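Local coordinates for protein proline iminopeptidase (Streptomyces halstedii, PDB 3WMR) that is an amidohydrolase of the alpha/beta hydrolase fold that uses a hydrophobic tunnel to interact with polyketide substrates and is related to the proline iminopeptidases, at residues A[91-94]-A[95-99]. Residues are numbered along the deposited sequence; the frame is centred on the assembly and turned at random.
Sequences PEKG and EDFWT
The carbonyl of Gly94 folds back on Phe97 and so closes a type I beta turn over residues 94-97: Phe97 N donates to Gly94 O at 3.0 Å with an N-H...O angle of 148°, while Glu95 and Asp96 have the helical backbone angles this turn requires. A weak, longer bond of 3.5 Å from Trp98 N reaches the same Gly94 O. The turn lies on the surface of the alpha/beta hydrolase fold, in the loop between strand 76-80 and helix 100-113, where Thr99 OG1 provides the N-cap by bonding to Leu102 N.

A side-chain bond spans the turn from outside, from Lys93 to Trp98. Trp98 NE1 donates to Lys93 O at 3.1 Å; the C=O...N angle of 107° and a donor well above the carbonyl plane show that it misses the lone pairs. This bond satisfies the indole N-H of a buried side chain whose surroundings include Val226 and Met230 of helix 225-230.

Phe97 turns a face to the Lys93 chain and an edge to the Trp98 indole; chi1 of 180° sets its CG opposite the amide N, beside the carbonyl carbon. The bend of Lys93 at chi2 lays CG, CD and CE over that face. Lys93 CB starts the contact at 3.6 Å from Phe97 CD1, and CD makes a CH-pi contact 3.9 Å from the ring centroid. The bend at chi4 keeps NZ above the ring, where it adds at most a weak cation-pi attraction. Tyr32 of strand 32-39 touches both side chains, and Glu95, the second residue of the turn, touches Thr241, which lines the pocket of the bound 1-ethoxy-2-(2-ethoxyethoxy)ethane. The two aromatic rings meet edge against face: Phe97 CD1 sits 3.6 Å above the indole plane of Trp98, over its centre.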
ATOM      1  N   PRO A  91     -15.745  -4.615 -13.583  1.00 49.01           N
ATOM      2  CA  PRO A  91     -16.838  -4.404 -12.624  1.00 49.45           C
ATOM      3  C   PRO A  91     -17.666  -5.654 -12.333  1.00 50.74           C
ATOM      4  O   PRO A  91     -18.175  -5.792 -11.229  1.00 49.55           O
ATOM      5  CB  PRO A  91     -17.713  -3.344 -13.304  1.00 49.81           C
ATOM      6  CG  PRO A  91     -16.825  -2.661 -14.277  1.00 50.41           C
ATOM      7  CD  PRO A  91     -15.838  -3.697 -14.733  1.00 49.95           C
ATOM      8  N   GLU A  92     -17.797  -6.549 -13.312  1.00 54.32           N
ATOM      9  CA  GLU A  92     -18.650  -7.728 -13.160  1.00 57.46           C
ATOM     10  C   GLU A  92     -17.877  -8.996 -12.747  1.00 57.83           C
ATOM     11  O   GLU A  92     -18.407 -10.104 -12.832  1.00 56.92           O
ATOM     12  CB  GLU A  92     -19.488  -7.954 -14.434  1.00 62.26           C
ATOM     13  CG  GLU A  92     -20.808  -7.174 -14.434  1.00 65.42           C
ATOM     14  CD  GLU A  92     -21.740  -7.509 -15.597  1.00 69.83           C
ATOM     15  OE1 GLU A  92     -21.512  -8.509 -16.318  1.00 70.68           O
ATOM     16  OE2 GLU A  92     -22.726  -6.761 -15.787  1.00 72.72           O
ATOM     17  N   LYS A  93     -16.636  -8.834 -12.289  1.00 55.15           N
ATOM     18  CA  LYS A  93     -15.932  -9.928 -11.622  1.00 54.25           C
ATOM     19  C   LYS A  93     -16.171  -9.821 -10.119  1.00 52.71           C
ATOM     20  O   LYS A  93     -16.143  -8.725  -9.554  1.00 50.99           O
ATOM     21  CB  LYS A  93     -14.433  -9.901 -11.934  1.00 53.24           C
ATOM     22  CG  LYS A  93     -14.087 -10.314 -13.358  1.00 54.93           C
ATOM     23  CD  LYS A  93     -14.301 -11.810 -13.584  1.00 55.92           C
ATOM     24  CE  LYS A  93     -13.700 -12.286 -14.897  1.00 57.04           C
ATOM     25  NZ  LYS A  93     -14.512 -11.849 -16.066  1.00 58.72           N
ATOM     26  N   GLY A  94     -16.395 -10.970  -9.483  1.00 53.10           N
ATOM     27  CA  GLY A  94     -16.769 -11.029  -8.074  1.00 52.59           C
ATOM     28  C   GLY A  94     -15.699 -11.583  -7.151  1.00 51.92           C
ATOM     29  O   GLY A  94     -14.531 -11.692  -7.519  1.00 51.94           O
ATOM     30  N   GLU A  95     -16.133 -11.952  -5.951  1.00 51.13           N
ATOM     31  CA  GLU A  95     -15.244 -12.301  -4.843  1.00 51.33           C
ATOM     32  C   GLU A  95     -14.185 -13.346  -5.166  1.00 51.74           C
ATOM     33  O   GLU A  95     -13.034 -13.203  -4.746  1.00 51.74           O
ATOM     34  CB  GLU A  95     -16.064 -12.801  -3.649  1.00 52.95           C
ATOM     35  CG  GLU A  95     -16.977 -11.761  -3.013  1.00 53.50           C
ATOM     36  CD  GLU A  95     -17.510 -12.218  -1.671  1.00 53.83           C
ATOM     37  OE1 GLU A  95     -17.674 -13.439  -1.479  1.00 55.94           O
ATOM     38  OE2 GLU A  95     -17.751 -11.360  -0.803  1.00 55.90           O
ATOM     39  N   ASP A  96     -14.560 -14.401  -5.888  1.00 50.74           N
ATOM     40  CA  ASP A  96     -13.617 -15.498  -6.130  1.00 51.04           C
ATOM     41  C   ASP A  96     -12.601 -15.206  -7.247  1.00 48.49           C
ATOM     42  O   ASP A  96     -11.659 -15.979  -7.433  1.00 48.83           O
ATOM     43  CB  ASP A  96     -14.340 -16.847  -6.350  1.00 54.34           C
ATOM     44  CG  ASP A  96     -15.337 -16.820  -7.497  1.00 56.00           C
ATOM     45  OD1 ASP A  96     -15.261 -15.929  -8.365  1.00 58.14           O
ATOM     46  OD2 ASP A  96     -16.202 -17.718  -7.532  1.00 59.60           O
ATOM     47  N   PHE A  97     -12.795 -14.100  -7.971  1.00 44.47           N
ATOM     48  CA  PHE A  97     -11.829 -13.629  -8.971  1.00 43.04           C
ATOM     49  C   PHE A  97     -10.736 -12.742  -8.368  1.00 40.54           C
ATOM     50  O   PHE A  97      -9.608 -12.740  -8.858  1.00 39.42           O
ATOM     51  CB  PHE A  97     -12.534 -12.846 -10.078  1.00 43.41           C
ATOM     52  CG  PHE A  97     -11.607 -12.319 -11.141  1.00 43.42           C
ATOM     53  CD1 PHE A  97     -11.158 -11.002 -11.101  1.00 43.72           C
ATOM     54  CD2 PHE A  97     -11.176 -13.139 -12.181  1.00 44.75           C
ATOM     55  CE1 PHE A  97     -10.298 -10.515 -12.074  1.00 43.73           C
ATOM     56  CE2 PHE A  97     -10.323 -12.656 -13.159  1.00 44.34           C
ATOM     57  CZ  PHE A  97      -9.885 -11.340 -13.105  1.00 44.34           C
ATOM     58  N   TRP A  98     -11.080 -11.981  -7.331  1.00 37.39           N
ATOM     59  CA  TRP A  98     -10.154 -11.020  -6.745  1.00 36.43           C
ATOM     60  C   TRP A  98      -9.367 -11.674  -5.619  1.00 34.88           C
ATOM     61  O   TRP A  98      -9.774 -11.657  -4.454  1.00 35.68           O
ATOM     62  CB  TRP A  98     -10.908  -9.780  -6.257  1.00 35.45           C
ATOM     63  CG  TRP A  98     -11.603  -9.058  -7.373  1.00 35.89           C
ATOM     64  CD1 TRP A  98     -12.955  -8.939  -7.561  1.00 36.75           C
ATOM     65  CD2 TRP A  98     -10.988  -8.383  -8.475  1.00 36.24           C
ATOM     66  NE1 TRP A  98     -13.214  -8.221  -8.703  1.00 37.25           N
ATOM     67  CE2 TRP A  98     -12.026  -7.864  -9.282  1.00 37.03           C
ATOM     68  CE3 TRP A  98      -9.663  -8.151  -8.853  1.00 35.90           C
ATOM     69  CZ2 TRP A  98     -11.776  -7.127 -10.444  1.00 37.37           C
ATOM     70  CZ3 TRP A  98      -9.417  -7.421 -10.013  1.00 36.23           C
ATOM     71  CH2 TRP A  98     -10.467  -6.920 -10.791  1.00 36.92           C
ATOM     72  N   THR A  99      -8.228 -12.247  -5.983  1.00 32.64           N
ATOM     73  CA  THR A  99      -7.423 -13.016  -5.061  1.00 32.09           C
ATOM     74  C   THR A  99      -6.033 -12.419  -4.946  1.00 29.94           C
ATOM     75  O   THR A  99      -5.599 -11.649  -5.803  1.00 29.95           O
ATOM     76  CB  THR A  99      -7.253 -14.446  -5.582  1.00 32.92           C
ATOM     77  OG1 THR A  99      -6.639 -14.384  -6.877  1.00 32.81           O
ATOM     78  CG2 THR A  99      -8.612 -15.129  -5.689  1.00 34.45           C
TER